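PDB 3HV0: tryptophanyl-tRNA synthetase from Cryptosporidium parvum Iowa II, which probably charges tRNA(Trp) with L-tryptophan at the expense of ATP, as a class I aminoacyl-tRNA synthetase of which this chain is the C-terminal synthetase part. Local coordinates for residues P109-L114 / F153-L158; Q113-E118 / A199-P204; N287-Y292 / E346-L351. All coordinates share one frame; numbering follows the deposited sequence.

Contact 1 of 3, residues P109-L114 / F153-L158; sequences PLVIQL and FIFTNL
Val111 sets its two methyls against two phenylalanines of the neighbouring strand: CG2 meets the edge of the Phe153 ring 4.1 Å from CD2, and CG1 comes to the edge of Phe155 near CE1. Strands 110-114 and 152-156 run parallel, and on this face Val111 is the bump that fits at the ring edges, while Phe155 settles over the backbone between Ile112 and Gln113. Phe155 has CG between its own backbone N and carbonyl carbon (chi1 64°), and its ring leans over the partner strand. One ring face lies over Ile112 O and Gln113 CA; the latter makes a CH-pi contact, 4.1 Å from the Phe155 ring centroid and offset toward the rim. Gln113 CB then packs against Phe155 CZ at 3.7 Å.

The other face carries Ile112, Ile154, Leu114 and Thr156. Ile112 and Ile154 lie side by side, CD1 of the first against CG1 of the second, while Leu114 CD1 presses close to Ile154 CG2 at 3.4 Å. Helix 128-143 covers Ile112 and Leu114 on this side.

Between the faces runs a ladder of five backbone bonds, from Phe153 N to Leu110 O at one end to Asn157 N on Leu114 O at the other, where the second strand turns into helix 157-174. Just there Gln113 NE2 reaches Asn157 OD1 at 2.6 Å, in the carbonyl plane and on a lone pair, with the two amide planes 86° apart. Gln113 OE1 turns to Tyr78 OH, and Asn157 ND2 to Asp117 OD1. A buried amide tied at both ends keeps a fixed rotation, which matters because Gln113 also touches the bound tryptophan: the sheet of this Rossmann-type core holds a pocket residue in place.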
loop_
_atom_site.group_PDB
_atom_site.type_symbol
_atom_site.label_atom_id
_atom_site.label_comp_id
_atom_site.label_asym_id
_atom_site.label_seq_id
_atom_site.Cartn_x
_atom_site.Cartn_y
_atom_site.Cartn_z
ATOM N N PRO A 109 -22.636 -2.761 13.819
ATOM C CA PRO A 109 -21.883 -1.812 12.989
ATOM C C PRO A 109 -21.593 -2.382 11.645
ATOM O O PRO A 109 -21.489 -3.597 11.539
ATOM C CB PRO A 109 -20.564 -1.619 13.748
ATOM C CG PRO A 109 -20.865 -1.969 15.139
ATOM C CD PRO A 109 -21.950 -3.023 15.097
ATOM N N LEU A 110 -21.446 -1.508 10.644
ATOM C CA LEU A 110 -21.111 -1.899 9.267
ATOM C C LEU A 110 -19.979 -1.044 8.747
ATOM O O LEU A 110 -19.859 0.121 9.104
ATOM C CB LEU A 110 -22.339 -1.743 8.343
ATOM C CG LEU A 110 -22.158 -1.716 6.811
ATOM C CD1 LEU A 110 -21.780 -3.071 6.296
ATOM C CD2 LEU A 110 -23.448 -1.225 6.164
ATOM N N VAL A 111 -19.192 -1.637 7.860
ATOM C CA VAL A 111 -17.975 -1.061 7.324
ATOM C C VAL A 111 -17.996 -1.322 5.806
ATOM O O VAL A 111 -18.234 -2.445 5.428
ATOM C CB VAL A 111 -16.772 -1.759 8.030
ATOM C CG1 VAL A 111 -15.727 -2.226 7.030
ATOM C CG2 VAL A 111 -16.191 -0.858 9.146
ATOM N N ILE A 112 -17.826 -0.297 4.954
ATOM C CA ILE A 112 -17.991 -0.416 3.503
ATOM C C ILE A 112 -16.779 0.184 2.714
ATOM O O ILE A 112 -16.477 1.362 2.847
ATOM C CB ILE A 112 -19.271 0.284 3.033
ATOM C CG1 ILE A 112 -20.511 -0.239 3.797
ATOM C CG2 ILE A 112 -19.497 0.069 1.577
ATOM C CD1 ILE A 112 -21.836 0.402 3.401
ATOM N N GLN A 113 -16.131 -0.620 1.865
ATOM C CA GLN A 113 -14.905 -0.216 1.175
ATOM C C GLN A 113 -15.134 0.118 -0.307
ATOM O O GLN A 113 -15.589 -0.731 -1.089
ATOM C CB GLN A 113 -13.858 -1.335 1.276
ATOM C CG GLN A 113 -12.566 -1.060 0.505
ATOM C CD GLN A 113 -11.576 -2.235 0.541
ATOM O OE1 GLN A 113 -11.930 -3.358 0.203
ATOM N NE2 GLN A 113 -10.341 -1.971 0.953
ATOM N N LEU A 114 -14.856 1.351 -0.696
ATOM C CA LEU A 114 -14.918 1.682 -2.098
ATOM C C LEU A 114 -13.509 1.550 -2.678
ATOM O O LEU A 114 -12.613 2.280 -2.307
ATOM C CB LEU A 114 -15.528 3.059 -2.281
ATOM C CG LEU A 114 -17.045 2.908 -2.078
ATOM C CD1 LEU A 114 -17.614 3.866 -1.035
ATOM C CD2 LEU A 114 -17.740 2.999 -3.422
ATOM N N PHE A 153 -19.843 2.930 8.598
ATOM C CA PHE A 153 -18.637 3.654 8.233
ATOM C C PHE A 153 -18.256 3.312 6.800
ATOM O O PHE A 153 -17.940 2.173 6.481
ATOM C CB PHE A 153 -17.486 3.344 9.214
ATOM C CG PHE A 153 -16.160 3.882 8.765
ATOM C CD1 PHE A 153 -16.005 5.225 8.507
ATOM C CD2 PHE A 153 -15.076 3.040 8.552
ATOM C CE1 PHE A 153 -14.791 5.726 8.055
ATOM C CE2 PHE A 153 -13.849 3.546 8.110
ATOM C CZ PHE A 153 -13.717 4.894 7.870
ATOM N N ILE A 154 -18.291 4.309 5.926
ATOM C CA ILE A 154 -17.962 4.120 4.517
ATOM C C ILE A 154 -16.644 4.841 4.250
ATOM O O ILE A 154 -16.361 5.859 4.890
ATOM C CB ILE A 154 -19.077 4.673 3.602
ATOM C CG1 ILE A 154 -20.452 4.190 4.111
ATOM C CG2 ILE A 154 -18.817 4.294 2.119
ATOM C CD1 ILE A 154 -21.666 4.572 3.232
ATOM N N PHE A 155 -15.840 4.305 3.327
ATOM C CA PHE A 155 -14.548 4.879 3.032
ATOM C C PHE A 155 -13.990 4.420 1.683
ATOM O O PHE A 155 -14.290 3.313 1.200
ATOM C CB PHE A 155 -13.546 4.499 4.137
ATOM C CG PHE A 155 -13.262 3.019 4.228
ATOM C CD1 PHE A 155 -14.041 2.192 5.029
ATOM C CD2 PHE A 155 -12.207 2.455 3.508
ATOM C CE1 PHE A 155 -13.776 0.842 5.108
ATOM C CE2 PHE A 155 -11.947 1.111 3.576
ATOM C CZ PHE A 155 -12.738 0.298 4.380
ATOM N N THR A 156 -13.156 5.268 1.085
ATOM C CA THR A 156 -12.409 4.875 -0.100
ATOM C C THR A 156 -11.008 4.438 0.305
ATOM O O THR A 156 -10.445 4.957 1.267
ATOM C CB THR A 156 -12.272 6.024 -1.126
ATOM O OG1 THR A 156 -11.207 6.920 -0.748
ATOM C CG2 THR A 156 -13.596 6.767 -1.313
ATOM N N ASN A 157 -10.424 3.516 -0.448
ATOM C CA ASN A 157 -9.073 3.089 -0.160
ATOM C C ASN A 157 -8.068 4.244 -0.266
ATOM O O ASN A 157 -7.136 4.314 0.509
ATOM C CB ASN A 157 -8.656 1.926 -1.054
ATOM C CG ASN A 157 -9.241 0.615 -0.623
ATOM O OD1 ASN A 157 -9.642 0.448 0.518
ATOM N ND2 ASN A 157 -9.306 -0.327 -1.543
ATOM N N LEU A 158 -8.258 5.165 -1.193
ATOM C CA LEU A 158 -7.308 6.271 -1.297
ATOM C C LEU A 158 -7.296 7.128 -0.026
ATOM O O LEU A 158 -6.300 7.782 0.287
ATOM C CB LEU A 158 -7.562 7.131 -2.546
ATOM C CG LEU A 158 -6.976 6.579 -3.868
ATOM C CD1 LEU A 158 -6.839 7.666 -4.932
ATOM C CD2 LEU A 158 -5.626 5.978 -3.680
#

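Contact 2 of 3, residues Q113-E118 / A199-P204; sequences QLTDDE and AVQAAP. With TRP (tryptophan), chain C.
The Gln113 amide meets helix 192-202 at its edge: NE2 donates to Val200 O at 3.1 Å, with the acceptor near the amide plane, although the donor itself stands 56° out of the Val200 carbonyl plane. Val200 CG1 and, 4.0 Å from NE2, Pro204 CG close around the same nitrogen, which also serves Asn157. At the other end of the amide, OE1 comes within 3.4 Å of indole NE1 of the bound tryptophan, and Gln201 CG approaches that NE1 as well, at 3.6 Å.

The second flat group is the Glu118 carboxylate. Its OE1 accepts two bonds, one from the ligand amine N at a short 2.5 Å and one from Thr115 OG1 at 2.6 Å, the hydroxyl arriving on the anti side and 18° out of plane. The Thr115 rotation (chi1 69°) that sends OG1 to Glu118 also puts CG2 against the indole, 3.6 Å from CD1.

Asp117 OD2 and Val200 CG1 meet tip to tip, and OD2 is also hydrogen-bonded to Tyr165 of the second subunit. Tyr78 OH adds a further bond to the ligand. Gln113, Thr115, Glu118 and Gln201 form part of the tryptophan pocket of a class I synthetase, built where strand 110-114 of the Rossmann fold gives way to helix 116-122 and helix 192-202 closes in beside it.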
loop_
_atom_site.group_PDB
_atom_site.type_symbol
_atom_site.label_atom_id
_atom_site.label_comp_id
_atom_site.label_asym_id
_atom_site.label_seq_id
_atom_site.Cartn_x
_atom_site.Cartn_y
_atom_site.Cartn_z
ATOM N N GLN A 113 -16.131 -0.620 1.865
ATOM C CA GLN A 113 -14.905 -0.216 1.175
ATOM C C GLN A 113 -15.134 0.118 -0.307
ATOM O O GLN A 113 -15.589 -0.731 -1.089
ATOM C CB GLN A 113 -13.858 -1.335 1.276
ATOM C CG GLN A 113 -12.566 -1.060 0.505
ATOM C CD GLN A 113 -11.576 -2.235 0.541
ATOM O OE1 GLN A 113 -11.930 -3.358 0.203
ATOM N NE2 GLN A 113 -10.341 -1.971 0.953
ATOM N N LEU A 114 -14.856 1.351 -0.696
ATOM C CA LEU A 114 -14.918 1.682 -2.098
ATOM C C LEU A 114 -13.509 1.550 -2.678
ATOM O O LEU A 114 -12.613 2.280 -2.307
ATOM C CB LEU A 114 -15.528 3.059 -2.281
ATOM C CG LEU A 114 -17.045 2.908 -2.078
ATOM C CD1 LEU A 114 -17.614 3.866 -1.035
ATOM C CD2 LEU A 114 -17.740 2.999 -3.422
ATOM N N THR A 115 -13.323 0.589 -3.571
ATOM C CA THR A 115 -11.994 0.217 -4.017
ATOM C C THR A 115 -11.515 1.028 -5.212
ATOM O O THR A 115 -11.239 0.465 -6.276
ATOM C CB THR A 115 -11.896 -1.311 -4.330
ATOM O OG1 THR A 115 -12.649 -1.657 -5.503
ATOM C CG2 THR A 115 -12.414 -2.094 -3.183
ATOM N N ASP A 116 -11.348 2.337 -5.042
ATOM C CA ASP A 116 -10.855 3.162 -6.177
ATOM C C ASP A 116 -9.442 2.773 -6.652
ATOM O O ASP A 116 -9.126 2.967 -7.808
ATOM C CB ASP A 116 -10.935 4.665 -5.905
ATOM C CG ASP A 116 -10.572 5.018 -4.490
ATOM O OD1 ASP A 116 -9.456 4.756 -4.043
ATOM O OD2 ASP A 116 -11.397 5.558 -3.772
ATOM N N ASP A 117 -8.613 2.241 -5.756
ATOM C CA ASP A 117 -7.321 1.667 -6.106
ATOM C C ASP A 117 -7.411 0.448 -7.031
ATOM O O ASP A 117 -6.694 0.384 -8.026
ATOM C CB ASP A 117 -6.516 1.325 -4.840
ATOM C CG ASP A 117 -7.315 0.510 -3.816
ATOM O OD1 ASP A 117 -8.466 0.151 -4.110
ATOM O OD2 ASP A 117 -6.782 0.236 -2.721
ATOM N N GLU A 118 -8.300 -0.494 -6.719
ATOM C CA GLU A 118 -8.431 -1.753 -7.475
ATOM C C GLU A 118 -8.720 -1.535 -8.958
ATOM O O GLU A 118 -8.114 -2.152 -9.813
ATOM C CB GLU A 118 -9.546 -2.627 -6.845
ATOM C CG GLU A 118 -9.952 -3.880 -7.646
ATOM C CD GLU A 118 -11.194 -4.607 -7.075
ATOM O OE1 GLU A 118 -11.924 -4.019 -6.212
ATOM O OE2 GLU A 118 -11.449 -5.772 -7.509
ATOM N N ALA A 199 -4.550 -8.077 -0.443
ATOM C CA ALA A 199 -4.386 -7.735 0.981
ATOM C C ALA A 199 -5.208 -6.499 1.357
ATOM O O ALA A 199 -5.758 -6.417 2.452
ATOM C CB ALA A 199 -2.949 -7.514 1.327
ATOM N N VAL A 200 -5.302 -5.543 0.435
ATOM C CA VAL A 200 -6.116 -4.334 0.663
ATOM C C VAL A 200 -7.581 -4.671 0.873
ATOM O O VAL A 200 -8.231 -4.089 1.737
ATOM C CB VAL A 200 -5.970 -3.318 -0.479
ATOM C CG1 VAL A 200 -6.765 -2.049 -0.198
ATOM C CG2 VAL A 200 -4.516 -2.973 -0.675
ATOM N N GLN A 201 -8.091 -5.636 0.117
ATOM C CA GLN A 201 -9.480 -6.059 0.285
ATOM C C GLN A 201 -9.683 -6.970 1.464
ATOM O O GLN A 201 -10.761 -7.004 2.031
ATOM C CB GLN A 201 -9.975 -6.791 -0.939
ATOM C CG GLN A 201 -11.430 -7.165 -0.831
ATOM C CD GLN A 201 -12.140 -7.206 -2.125
ATOM O OE1 GLN A 201 -13.071 -7.967 -2.280
ATOM N NE2 GLN A 201 -11.714 -6.406 -3.069
ATOM N N ALA A 202 -8.667 -7.759 1.788
ATOM C CA ALA A 202 -8.711 -8.637 2.949
ATOM C C ALA A 202 -8.777 -7.847 4.259
ATOM O O ALA A 202 -9.571 -8.163 5.126
ATOM C CB ALA A 202 -7.522 -9.550 2.948
ATOM N N ALA A 203 -7.972 -6.795 4.361
ATOM C CA ALA A 203 -7.680 -6.116 5.622
ATOM C C ALA A 203 -8.894 -5.640 6.456
ATOM O O ALA A 203 -8.831 -5.642 7.689
ATOM C CB ALA A 203 -6.687 -4.957 5.393
ATOM N N PRO A 204 -9.973 -5.193 5.798
ATOM C CA PRO A 204 -11.119 -4.779 6.603
ATOM C C PRO A 204 -11.888 -5.934 7.241
ATOM O O PRO A 204 -12.718 -5.686 8.138
ATOM C CB PRO A 204 -12.007 -4.016 5.609
ATOM C CG PRO A 204 -11.094 -3.632 4.473
ATOM C CD PRO A 204 -10.090 -4.736 4.397
HETATM N N TRP C . -13.569 -5.694 -5.349
HETATM C CA TRP C . -15.042 -5.756 -5.115
HETATM C C TRP C . -15.784 -5.565 -6.429
HETATM O O TRP C . -15.213 -5.028 -7.397
HETATM C CB TRP C . -15.512 -4.723 -4.070
HETATM C CG TRP C . -15.349 -5.183 -2.641
HETATM C CD1 TRP C . -14.394 -4.769 -1.743
HETATM C CD2 TRP C . -16.168 -6.127 -1.934
HETATM N NE1 TRP C . -14.574 -5.394 -0.539
HETATM C CE2 TRP C . -15.644 -6.242 -0.631
HETATM C CE3 TRP C . -17.288 -6.881 -2.274
HETATM C CZ2 TRP C . -16.204 -7.082 0.329
HETATM C CZ3 TRP C . -17.838 -7.717 -1.320
HETATM C CH2 TRP C . -17.286 -7.819 -0.033
HETATM O OXT TRP C . -16.960 -5.964 -6.523
#

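Contact 3 of 3, residues N287-Y292 / E346-L351; sequences NKIMKY and EIKSIL
Ile289 and Lys348 join two helices, 282-292 and 344-367, of the helical region remote from the tryptophan pocket; in class I tryptophanyl-tRNA synthetases such a helical domain follows the catalytic core and serves in anticodon recognition, so that role is probable here. The two short segments run roughly antiparallel, at 150°, with their axes 10.0 Å apart.

Lys348 does most of the touching. Its hydrocarbon chain passes alongside the side chains of Ile289 and Met290, running past each in the opposite direction. CB of Lys348 lies 4.1 Å from Ile289 CG2, and the same CG2 meets CE further out. Nearby, Met290 SD stands 4.2 Å from Lys348 CB, while Lys348 CE comes down on the backbone, 3.6 Å from Met290 CA. The lysine chain bends twice near its end: chi3 of 91° turns CE off the extended line, and chi4 of 77° folds NZ after it. NZ ends 3.0 Å from Ile289 O in a weak hydrogen bond, and since that oxygen is less surely placed, the bond deserves caution. A second weak bond links NZ to Ala293 O.

Ile289 CG2, anti to its backbone N, also faces Leu351 CD2 at 4.0 Å, giving the purely apolar part of the contact. Ser316 of helix 315-323 touches Ile289, Lys348 and Leu351, bringing a third helix to the joint, and further along helix 344-367 Val352 and Leu355 also pack on Ile289. Met290 sits at the exposed margin.

The chemistry is thus mixed: the methylenes of one lysine complete an apolar seam, and its ammonium ends by carbonyls near the C-terminal end of helix 282-292; if these weak contacts are real, the helix-end carbonyls could favour the charge.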
loop_
_atom_site.group_PDB
_atom_site.type_symbol
_atom_site.label_atom_id
_atom_site.label_comp_id
_atom_site.label_asym_id
_atom_site.label_seq_id
_atom_site.Cartn_x
_atom_site.Cartn_y
_atom_site.Cartn_z
ATOM N N ASN A 287 -36.299 0.122 -22.709
ATOM C CA ASN A 287 -35.402 -0.104 -23.839
ATOM C C ASN A 287 -34.445 -1.290 -23.648
ATOM O O ASN A 287 -34.204 -2.061 -24.581
ATOM C CB ASN A 287 -34.581 1.155 -24.086
ATOM C CG ASN A 287 -34.008 1.201 -25.462
ATOM O OD1 ASN A 287 -34.648 1.666 -26.397
ATOM N ND2 ASN A 287 -32.784 0.716 -25.603
ATOM N N LYS A 288 -33.899 -1.425 -22.440
ATOM C CA LYS A 288 -32.907 -2.461 -22.162
ATOM C C LYS A 288 -33.520 -3.871 -22.020
ATOM O O LYS A 288 -33.008 -4.819 -22.616
ATOM C CB LYS A 288 -32.040 -2.079 -20.951
ATOM C CG LYS A 288 -30.984 -1.002 -21.272
ATOM C CD LYS A 288 -30.492 -0.281 -20.010
ATOM C CE LYS A 288 -29.299 0.616 -20.308
ATOM N NZ LYS A 288 -28.554 1.017 -19.088
ATOM N N ILE A 289 -34.608 -4.028 -21.264
ATOM C CA ILE A 289 -35.212 -5.364 -21.105
ATOM C C ILE A 289 -35.615 -5.909 -22.468
ATOM O O ILE A 289 -35.320 -7.058 -22.815
ATOM C CB ILE A 289 -36.517 -5.413 -20.236
ATOM C CG1 ILE A 289 -36.473 -4.461 -19.037
ATOM C CG2 ILE A 289 -36.763 -6.852 -19.741
ATOM C CD1 ILE A 289 -35.331 -4.735 -18.077
ATOM N N MET A 290 -36.302 -5.060 -23.229
ATOM C CA MET A 290 -36.937 -5.478 -24.476
ATOM C C MET A 290 -35.902 -5.921 -25.500
ATOM O O MET A 290 -36.142 -6.862 -26.249
ATOM C CB MET A 290 -37.821 -4.356 -25.036
ATOM C CG MET A 290 -39.010 -4.005 -24.124
ATOM S SD MET A 290 -40.279 -5.297 -23.977
ATOM C CE MET A 290 -41.412 -4.513 -22.811
ATOM N N LYS A 291 -34.744 -5.263 -25.496
ATOM C CA LYS A 291 -33.696 -5.505 -26.488
ATOM C C LYS A 291 -32.619 -6.477 -25.992
ATOM O O LYS A 291 -32.227 -7.390 -26.717
ATOM C CB LYS A 291 -33.045 -4.178 -26.910
ATOM N N TYR A 292 -32.156 -6.294 -24.760
ATOM C CA TYR A 292 -30.980 -7.021 -24.248
ATOM C C TYR A 292 -31.303 -8.153 -23.255
ATOM O O TYR A 292 -30.407 -8.923 -22.888
ATOM C CB TYR A 292 -29.995 -6.040 -23.569
ATOM C CG TYR A 292 -29.393 -4.976 -24.478
ATOM C CD1 TYR A 292 -28.297 -5.260 -25.289
ATOM C CD2 TYR A 292 -29.910 -3.677 -24.506
ATOM C CE1 TYR A 292 -27.741 -4.282 -26.121
ATOM C CE2 TYR A 292 -29.362 -2.694 -25.337
ATOM C CZ TYR A 292 -28.277 -3.006 -26.141
ATOM O OH TYR A 292 -27.720 -2.051 -26.969
ATOM N N GLU A 346 -45.505 -9.777 -21.801
ATOM C CA GLU A 346 -46.109 -9.340 -20.530
ATOM C C GLU A 346 -45.136 -9.480 -19.348
ATOM O O GLU A 346 -45.046 -8.589 -18.497
ATOM C CB GLU A 346 -47.413 -10.092 -20.228
ATOM C CG GLU A 346 -48.371 -9.287 -19.337
ATOM C CD GLU A 346 -49.432 -10.128 -18.640
ATOM O OE1 GLU A 346 -49.745 -11.242 -19.114
ATOM O OE2 GLU A 346 -49.965 -9.659 -17.611
ATOM N N ILE A 347 -44.405 -10.590 -19.297
ATOM C CA ILE A 347 -43.452 -10.811 -18.209
ATOM C C ILE A 347 -42.385 -9.727 -18.204
ATOM O O ILE A 347 -41.889 -9.353 -17.138
ATOM C CB ILE A 347 -42.775 -12.217 -18.256
ATOM C CG1 ILE A 347 -42.008 -12.492 -16.953
ATOM C CG2 ILE A 347 -41.821 -12.329 -19.428
ATOM C CD1 ILE A 347 -41.543 -13.934 -16.793
ATOM N N LYS A 348 -42.030 -9.230 -19.387
ATOM C CA LYS A 348 -41.015 -8.185 -19.490
ATOM C C LYS A 348 -41.552 -6.835 -19.042
ATOM O O LYS A 348 -40.789 -5.994 -18.558
ATOM C CB LYS A 348 -40.483 -8.089 -20.913
ATOM C CG LYS A 348 -39.733 -9.325 -21.346
ATOM C CD LYS A 348 -39.352 -9.257 -22.805
ATOM C CE LYS A 348 -37.984 -8.629 -22.994
ATOM N NZ LYS A 348 -36.889 -9.591 -22.648
ATOM N N SER A 349 -42.861 -6.637 -19.198
ATOM C CA SER A 349 -43.504 -5.393 -18.768
ATOM C C SER A 349 -43.652 -5.364 -17.248
ATOM O O SER A 349 -43.359 -4.351 -16.615
ATOM C CB SER A 349 -44.858 -5.205 -19.452
ATOM O OG SER A 349 -45.603 -4.179 -18.820
ATOM N N ILE A 350 -44.086 -6.476 -16.664
ATOM C CA ILE A 350 -44.209 -6.576 -15.206
ATOM C C ILE A 350 -42.882 -6.231 -14.507
ATOM O O ILE A 350 -42.858 -5.492 -13.522
ATOM C CB ILE A 350 -44.669 -7.986 -14.769
ATOM C CG1 ILE A 350 -46.087 -8.267 -15.273
ATOM C CG2 ILE A 350 -44.634 -8.103 -13.259
ATOM C CD1 ILE A 350 -46.532 -9.709 -15.131
ATOM N N LEU A 351 -41.789 -6.779 -15.035
ATOM C CA LEU A 351 -40.425 -6.492 -14.552
ATOM C C LEU A 351 -40.032 -5.022 -14.698
ATOM O O LEU A 351 -39.443 -4.443 -13.785
ATOM C CB LEU A 351 -39.413 -7.353 -15.308
ATOM C CG LEU A 351 -37.940 -7.027 -15.107
ATOM C CD1 LEU A 351 -37.560 -7.127 -13.638
ATOM C CD2 LEU A 351 -37.104 -7.952 -15.942
#

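In the fold
Contacts 1 and 2 are neighbours, their centres 9 Å apart. They share Gln113 and Leu114 at the end of strand 110-114, and the sheet pair of contact 1 leads straight into the tryptophan pocket of contact 2; Asn157 and Asp117 are hydrogen-bonded from one to the other. Both also touch the second subunit, so pocket and dimer interface lie close together. Contact 3 comes later in the chain, on the opposite side of its centre. Its centre is about 35 Å from each of the others, with nearest atoms about 19 Å away, and it joins two helices away from the sheet. The chain therefore combines a Rossmann catalytic core with a separate helical region.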